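RNA 2'-o-ribose methyltransferase (Thermus thermophilus, PDB 1IPA) probably methylates RNA at the 2'-hydroxyl of a ribose, as a knotted member of the TrmH (SpoU) family whose N-terminal domain probably binds the RNA. Local coordinates at residues G44-G56 with L74-L87. Numbering follows the deposited sequence.
Sequences GIELEQALVWEGG and LALLEVSEAVLKKL
Leu51 sits among Leu77, Val79, Leu84 and Leu87, the apolar centre where parallel strands 47-53 and 75-79 and helix 81-87 meet in the eL30-like domain, probably the substrate-binding part of the enzyme. Leu51 and Leu77 lie side by side and point the same way, CG of Leu51 3.9 Å from CB of Leu77. Val79 reaches the same CG with CG2, the branch beside its backbone N. Leu87 comes across at about a right angle from the helix, methyl to methyl, and also rests on Leu14 and Ala15 of helix 9-15. Beside this cluster Gln49 lays its amide end against CD2 of Leu77, while its OE1 is bonded to Arg10. On the opposite face of the sheet CD2 of Leu76 rests on CB of Ala50, 3.7 Å away.

Six backbone hydrogen bonds join the strands in parallel register, from Ala75 N to Glu48 O through to Glu54 N to Val79 O. The bond from Val79 N to Val52 O is almost straight at hydrogen (176°). Strand 47-53 also bonds to strand 96-101 along its other edge, which places it inside the mixed sheet.

At the strand's end Trp53 holds CG anti to its backbone N (chi1 171°), carrying the indole against the start of the helix, with Val79 O near its plane at the edge and Gly55 N over one face. Its CB meets CD1 of Leu84 at 3.8 Å, and its CH2 lies 3.6 Å from CB of Glu81. Replacing Trp53 by alanine is likely to leave Glu81 CB without that ring edge and open a gap beside Ser80. Ser80 caps the helix, its OG weakly accepting from Val83 N and also bonded to Thr4 O. At the polar edge, Glu54 brings OE2 to 3.6 Å from CB of Ser80.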
ATOM      1  N   GLY A  44      13.000   1.602  -9.696  1.00 36.65           N
ATOM      2  CA  GLY A  44      13.469   2.714 -10.502  1.00 38.03           C
ATOM      3  C   GLY A  44      13.457   4.073  -9.821  1.00 38.45           C
ATOM      4  O   GLY A  44      13.755   5.090 -10.451  1.00 38.82           O
ATOM      5  N   ILE A  45      13.113   4.099  -8.538  1.00 36.94           N
ATOM      6  CA  ILE A  45      13.082   5.350  -7.785  1.00 36.02           C
ATOM      7  C   ILE A  45      14.497   5.869  -7.535  1.00 36.24           C
ATOM      8  O   ILE A  45      15.359   5.141  -7.035  1.00 36.07           O
ATOM      9  CB  ILE A  45      12.353   5.146  -6.436  1.00 36.09           C
ATOM     10  CG1 ILE A  45      10.872   4.881  -6.702  1.00 36.20           C
ATOM     11  CG2 ILE A  45      12.515   6.357  -5.548  1.00 31.41           C
ATOM     12  CD1 ILE A  45      10.098   4.530  -5.474  1.00 38.26           C
ATOM     13  N   GLU A  46      14.732   7.128  -7.886  1.00 35.83           N
ATOM     14  CA  GLU A  46      16.045   7.732  -7.698  1.00 36.20           C
ATOM     15  C   GLU A  46      16.184   8.278  -6.281  1.00 36.41           C
ATOM     16  O   GLU A  46      15.257   8.891  -5.738  1.00 35.21           O
ATOM     17  CB  GLU A  46      16.264   8.874  -8.692  1.00 38.25           C
ATOM     18  CG  GLU A  46      15.790   8.573 -10.111  1.00 44.02           C
ATOM     19  CD  GLU A  46      16.136   9.681 -11.091  1.00 46.68           C
ATOM     20  OE1 GLU A  46      17.323   9.789 -11.466  1.00 48.90           O
ATOM     21  OE2 GLU A  46      15.226  10.450 -11.478  1.00 47.96           O
ATOM     22  N   LEU A  47      17.349   8.042  -5.690  1.00 35.22           N
ATOM     23  CA  LEU A  47      17.652   8.504  -4.345  1.00 36.88           C
ATOM     24  C   LEU A  47      18.603   9.693  -4.436  1.00 37.97           C
ATOM     25  O   LEU A  47      19.382   9.789  -5.378  1.00 40.43           O
ATOM     26  CB  LEU A  47      18.316   7.370  -3.555  1.00 35.42           C
ATOM     27  CG  LEU A  47      17.455   6.470  -2.658  1.00 36.08           C
ATOM     28  CD1 LEU A  47      16.034   6.317  -3.193  1.00 29.69           C
ATOM     29  CD2 LEU A  47      18.154   5.132  -2.517  1.00 32.61           C
ATOM     30  N   GLU A  48      18.536  10.607  -3.476  1.00 38.04           N
ATOM     31  CA  GLU A  48      19.440  11.754  -3.491  1.00 38.59           C
ATOM     32  C   GLU A  48      20.423  11.693  -2.331  1.00 38.70           C
ATOM     33  O   GLU A  48      21.577  12.097  -2.465  1.00 39.73           O
ATOM     34  CB  GLU A  48      18.664  13.062  -3.458  1.00 37.54           C
ATOM     35  CG  GLU A  48      17.748  13.222  -4.647  1.00 40.32           C
ATOM     36  CD  GLU A  48      17.307  14.650  -4.854  1.00 40.13           C
ATOM     37  OE1 GLU A  48      16.931  15.297  -3.856  1.00 38.02           O
ATOM     38  OE2 GLU A  48      17.334  15.114  -6.017  1.00 41.37           O
ATOM     39  N   GLN A  49      19.968  11.190  -1.193  1.00 37.87           N
ATOM     40  CA  GLN A  49      20.848  11.060  -0.050  1.00 39.51           C
ATOM     41  C   GLN A  49      20.376  10.003   0.932  1.00 38.66           C
ATOM     42  O   GLN A  49      19.198   9.659   0.972  1.00 38.22           O
ATOM     43  CB  GLN A  49      21.023  12.404   0.665  1.00 39.92           C
ATOM     44  CG  GLN A  49      19.789  12.977   1.303  1.00 44.03           C
ATOM     45  CD  GLN A  49      20.082  14.302   1.977  1.00 48.51           C
ATOM     46  OE1 GLN A  49      20.690  15.187   1.378  1.00 50.49           O
ATOM     47  NE2 GLN A  49      19.652  14.448   3.224  1.00 50.00           N
ATOM     48  N   ALA A  50      21.316   9.480   1.711  1.00 37.72           N
ATOM     49  CA  ALA A  50      21.004   8.463   2.695  1.00 38.11           C
ATOM     50  C   ALA A  50      21.537   8.850   4.058  1.00 38.44           C
ATOM     51  O   ALA A  50      22.675   9.293   4.184  1.00 39.78           O
ATOM     52  CB  ALA A  50      21.596   7.128   2.271  1.00 36.96           C
ATOM     53  N   LEU A  51      20.707   8.691   5.079  1.00 38.68           N
ATOM     54  CA  LEU A  51      21.122   8.988   6.437  1.00 39.49           C
ATOM     55  C   LEU A  51      21.472   7.654   7.078  1.00 40.38           C
ATOM     56  O   LEU A  51      20.839   6.637   6.781  1.00 39.79           O
ATOM     57  CB  LEU A  51      19.999   9.683   7.209  1.00 38.54           C
ATOM     58  CG  LEU A  51      19.886  11.194   6.990  1.00 39.38           C
ATOM     59  CD1 LEU A  51      19.651  11.516   5.522  1.00 39.42           C
ATOM     60  CD2 LEU A  51      18.752  11.729   7.844  1.00 41.31           C
ATOM     61  N   VAL A  52      22.481   7.662   7.947  1.00 41.71           N
ATOM     62  CA  VAL A  52      22.952   6.451   8.611  1.00 41.33           C
ATOM     63  C   VAL A  52      23.166   6.626  10.112  1.00 41.80           C
ATOM     64  O   VAL A  52      23.750   7.614  10.544  1.00 42.80           O
ATOM     65  CB  VAL A  52      24.279   6.000   7.993  1.00 41.66           C
ATOM     66  CG1 VAL A  52      24.762   4.719   8.657  1.00 43.96           C
ATOM     67  CG2 VAL A  52      24.112   5.816   6.496  1.00 40.55           C
ATOM     68  N   TRP A  53      22.693   5.658  10.893  1.00 42.57           N
ATOM     69  CA  TRP A  53      22.839   5.659  12.353  1.00 43.15           C
ATOM     70  C   TRP A  53      24.328   5.675  12.702  1.00 43.05           C
ATOM     71  O   TRP A  53      25.097   4.824  12.243  1.00 42.01           O
ATOM     72  CB  TRP A  53      22.176   4.397  12.924  1.00 46.40           C
ATOM     73  CG  TRP A  53      22.393   4.076  14.396  1.00 50.39           C
ATOM     74  CD1 TRP A  53      22.527   2.820  14.946  1.00 52.17           C
ATOM     75  CD2 TRP A  53      22.410   4.992  15.503  1.00 52.09           C
ATOM     76  NE1 TRP A  53      22.623   2.902  16.317  1.00 52.64           N
ATOM     77  CE2 TRP A  53      22.554   4.220  16.686  1.00 52.89           C
ATOM     78  CE3 TRP A  53      22.316   6.384  15.615  1.00 52.70           C
ATOM     79  CZ2 TRP A  53      22.604   4.798  17.955  1.00 53.50           C
ATOM     80  CZ3 TRP A  53      22.368   6.959  16.881  1.00 54.45           C
ATOM     81  CH2 TRP A  53      22.510   6.166  18.033  1.00 55.21           C
ATOM     82  N   GLU A  54      24.730   6.653  13.506  1.00 42.10           N
ATOM     83  CA  GLU A  54      26.120   6.781  13.924  1.00 42.62           C
ATOM     84  C   GLU A  54      26.531   5.541  14.719  1.00 42.75           C
ATOM     85  O   GLU A  54      27.711   5.194  14.782  1.00 42.20           O
ATOM     86  CB  GLU A  54      26.294   8.040  14.776  1.00 42.10           C
ATOM     87  CG  GLU A  54      25.626   7.957  16.129  1.00 44.54           C
ATOM     88  CD  GLU A  54      25.581   9.290  16.847  1.00 46.22           C
ATOM     89  OE1 GLU A  54      26.359  10.193  16.466  1.00 44.85           O
ATOM     90  OE2 GLU A  54      24.776   9.428  17.800  1.00 47.48           O
ATOM     91  N   GLY A  55      25.544   4.872  15.313  1.00 43.02           N
ATOM     92  CA  GLY A  55      25.809   3.669  16.085  1.00 43.45           C
ATOM     93  C   GLY A  55      25.937   2.401  15.251  1.00 44.55           C
ATOM     94  O   GLY A  55      26.008   1.302  15.799  1.00 45.18           O
ATOM     95  N   GLY A  56      25.972   2.545  13.929  1.00 44.77           N
ATOM     96  CA  GLY A  56      26.100   1.389  13.060  1.00 45.48           C
ATOM     97  C   GLY A  56      24.807   0.900  12.420  1.00 45.98           C
ATOM     98  O   GLY A  56      23.707   1.318  12.788  1.00 45.81           O
ATOM     99  N   LEU A  74      25.197  10.786  -4.591  1.00 56.93           N
ATOM    100  CA  LEU A  74      24.464  10.330  -3.378  1.00 56.26           C
ATOM    101  C   LEU A  74      25.194  10.768  -2.113  1.00 56.11           C
ATOM    102  O   LEU A  74      26.178  10.151  -1.710  1.00 56.37           O
ATOM    103  CB  LEU A  74      24.331   8.804  -3.385  1.00 55.59           C
ATOM    104  CG  LEU A  74      23.465   8.205  -2.275  1.00 55.22           C
ATOM    105  CD1 LEU A  74      22.021   8.624  -2.482  1.00 54.82           C
ATOM    106  CD2 LEU A  74      23.580   6.696  -2.283  1.00 55.44           C
ATOM    107  N   ALA A  75      24.712  11.836  -1.490  1.00 55.67           N
ATOM    108  CA  ALA A  75      25.326  12.336  -0.268  1.00 55.95           C
ATOM    109  C   ALA A  75      24.855  11.519   0.933  1.00 55.98           C
ATOM    110  O   ALA A  75      23.676  11.185   1.045  1.00 55.79           O
ATOM    111  CB  ALA A  75      24.980  13.813  -0.071  1.00 56.43           C
ATOM    112  N   LEU A  76      25.782  11.196   1.826  1.00 55.58           N
ATOM    113  CA  LEU A  76      25.455  10.419   3.015  1.00 55.08           C
ATOM    114  C   LEU A  76      25.561  11.303   4.252  1.00 53.70           C
ATOM    115  O   LEU A  76      26.305  12.283   4.262  1.00 53.90           O
ATOM    116  CB  LEU A  76      26.406   9.229   3.135  1.00 57.10           C
ATOM    117  CG  LEU A  76      26.538   8.408   1.845  1.00 60.45           C
ATOM    118  CD1 LEU A  76      27.671   7.399   1.972  1.00 60.77           C
ATOM    119  CD2 LEU A  76      25.216   7.713   1.542  1.00 61.32           C
ATOM    120  N   LEU A  77      24.801  10.962   5.286  1.00 51.52           N
ATOM    121  CA  LEU A  77      24.805  11.711   6.535  1.00 49.76           C
ATOM    122  C   LEU A  77      24.878  10.770   7.729  1.00 48.08           C
ATOM    123  O   LEU A  77      23.990   9.944   7.934  1.00 47.27           O
ATOM    124  CB  LEU A  77      23.532  12.556   6.676  1.00 51.39           C
ATOM    125  CG  LEU A  77      23.346  13.921   6.005  1.00 54.17           C
ATOM    126  CD1 LEU A  77      24.446  14.865   6.467  1.00 54.66           C
ATOM    127  CD2 LEU A  77      23.354  13.775   4.490  1.00 55.09           C
ATOM    128  N   GLU A  78      25.942  10.883   8.512  1.00 45.63           N
ATOM    129  CA  GLU A  78      26.065  10.063   9.702  1.00 43.75           C
ATOM    130  C   GLU A  78      25.162  10.826  10.661  1.00 41.37           C
ATOM    131  O   GLU A  78      25.394  12.001  10.943  1.00 39.45           O
ATOM    132  CB  GLU A  78      27.512  10.042  10.185  1.00 46.74           C
ATOM    133  CG  GLU A  78      27.801   9.025  11.271  1.00 49.29           C
ATOM    134  CD  GLU A  78      29.287   8.756  11.416  1.00 52.01           C
ATOM    135  OE1 GLU A  78      30.051   9.725  11.642  1.00 52.75           O
ATOM    136  OE2 GLU A  78      29.689   7.576  11.297  1.00 51.83           O
ATOM    137  N   VAL A  79      24.129  10.156  11.155  1.00 38.08           N
ATOM    138  CA  VAL A  79      23.149  10.798  12.014  1.00 36.77           C
ATOM    139  C   VAL A  79      22.924  10.139  13.376  1.00 36.58           C
ATOM    140  O   VAL A  79      23.257   8.973  13.575  1.00 36.45           O
ATOM    141  CB  VAL A  79      21.814  10.884  11.233  1.00 36.33           C
ATOM    142  CG1 VAL A  79      20.651  11.065  12.165  1.00 38.30           C
ATOM    143  CG2 VAL A  79      21.884  12.028  10.236  1.00 35.60           C
ATOM    144  N   SER A  80      22.353  10.901  14.307  1.00 36.09           N
ATOM    145  CA  SER A  80      22.066  10.409  15.649  1.00 36.77           C
ATOM    146  C   SER A  80      20.676   9.780  15.715  1.00 39.02           C
ATOM    147  O   SER A  80      19.848   9.960  14.814  1.00 39.55           O
ATOM    148  CB  SER A  80      22.156  11.549  16.668  1.00 36.53           C
ATOM    149  OG  SER A  80      20.991  12.360  16.653  1.00 39.56           O
ATOM    150  N   GLU A  81      20.424   9.045  16.794  1.00 38.35           N
ATOM    151  CA  GLU A  81      19.149   8.372  16.994  1.00 38.49           C
ATOM    152  C   GLU A  81      17.993   9.362  17.114  1.00 38.13           C
ATOM    153  O   GLU A  81      16.917   9.147  16.554  1.00 37.75           O
ATOM    154  CB  GLU A  81      19.218   7.496  18.249  1.00 40.21           C
ATOM    155  CG  GLU A  81      17.961   6.688  18.519  1.00 44.19           C
ATOM    156  CD  GLU A  81      18.078   5.816  19.756  1.00 46.86           C
ATOM    157  OE1 GLU A  81      17.141   5.037  20.021  1.00 48.03           O
ATOM    158  OE2 GLU A  81      19.104   5.913  20.463  1.00 47.77           O
ATOM    159  N   ALA A  82      18.215  10.449  17.844  1.00 36.71           N
ATOM    160  CA  ALA A  82      17.181  11.454  18.022  1.00 36.11           C
ATOM    161  C   ALA A  82      16.751  12.048  16.681  1.00 35.13           C
ATOM    162  O   ALA A  82      15.596  12.419  16.506  1.00 37.19           O
ATOM    163  CB  ALA A  82      17.677  12.548  18.952  1.00 35.78           C
ATOM    164  N   VAL A  83      17.685  12.137  15.740  1.00 33.02           N
ATOM    165  CA  VAL A  83      17.395  12.676  14.419  1.00 31.96           C
ATOM    166  C   VAL A  83      16.620  11.674  13.567  1.00 31.42           C
ATOM    167  O   VAL A  83      15.645  12.042  12.915  1.00 30.58           O
ATOM    168  CB  VAL A  83      18.688  13.078  13.689  1.00 31.82           C
ATOM    169  CG1 VAL A  83      18.409  13.319  12.215  1.00 32.48           C
ATOM    170  CG2 VAL A  83      19.255  14.336  14.318  1.00 31.87           C
ATOM    171  N   LEU A  84      17.045  10.413  13.567  1.00 30.40           N
ATOM    172  CA  LEU A  84      16.334   9.386  12.801  1.00 31.07           C
ATOM    173  C   LEU A  84      14.907   9.255  13.325  1.00 31.56           C
ATOM    174  O   LEU A  84      13.964   9.065  12.561  1.00 32.08           O
ATOM    175  CB  LEU A  84      17.040   8.034  12.916  1.00 27.69           C
ATOM    176  CG  LEU A  84      18.393   7.909  12.215  1.00 26.21           C
ATOM    177  CD1 LEU A  84      19.039   6.591  12.596  1.00 23.47           C
ATOM    178  CD2 LEU A  84      18.210   8.026  10.708  1.00 24.06           C
ATOM    179  N   LYS A  85      14.765   9.363  14.639  1.00 33.97           N
ATOM    180  CA  LYS A  85      13.473   9.260  15.300  1.00 34.69           C
ATOM    181  C   LYS A  85      12.588  10.406  14.867  1.00 34.43           C
ATOM    182  O   LYS A  85      11.373  10.255  14.756  1.00 35.65           O
ATOM    183  CB  LYS A  85      13.674   9.269  16.822  1.00 36.88           C
ATOM    184  CG  LYS A  85      12.409   9.371  17.654  1.00 39.60           C
ATOM    185  CD  LYS A  85      12.630   8.779  19.060  1.00 45.57           C
ATOM    186  CE  LYS A  85      13.772   9.453  19.847  1.00 45.93           C
ATOM    187  NZ  LYS A  85      13.449  10.844  20.298  1.00 45.83           N
ATOM    188  N   LYS A  86      13.207  11.552  14.607  1.00 34.50           N
ATOM    189  CA  LYS A  86      12.477  12.736  14.169  1.00 35.70           C
ATOM    190  C   LYS A  86      11.900  12.519  12.774  1.00 34.86           C
ATOM    191  O   LYS A  86      10.821  13.016  12.461  1.00 34.87           O
ATOM    192  CB  LYS A  86      13.407  13.955  14.151  1.00 38.55           C
ATOM    193  CG  LYS A  86      12.702  15.283  13.903  1.00 39.91           C
ATOM    194  CD  LYS A  86      11.764  15.637  15.050  1.00 43.06           C
ATOM    195  CE  LYS A  86      11.364  17.110  14.997  1.00 47.34           C
ATOM    196  NZ  LYS A  86      10.593  17.564  16.200  1.00 48.50           N
ATOM    197  N   LEU A  87      12.636  11.783  11.940  1.00 33.84           N
ATOM    198  CA  LEU A  87      12.215  11.485  10.577  1.00 32.23           C
ATOM    199  C   LEU A  87      11.449  10.160  10.501  1.00 33.37           C
ATOM    200  O   LEU A  87      10.899   9.816   9.457  1.00 31.10           O
ATOM    201  CB  LEU A  87      13.431  11.397   9.648  1.00 29.84           C
ATOM    202  CG  LEU A  87      14.248  12.626   9.215  1.00 30.78           C
ATOM    203  CD1 LEU A  87      13.400  13.898   9.278  1.00 29.42           C
ATOM    204  CD2 LEU A  87      15.459  12.756  10.083  1.00 30.70           C
TER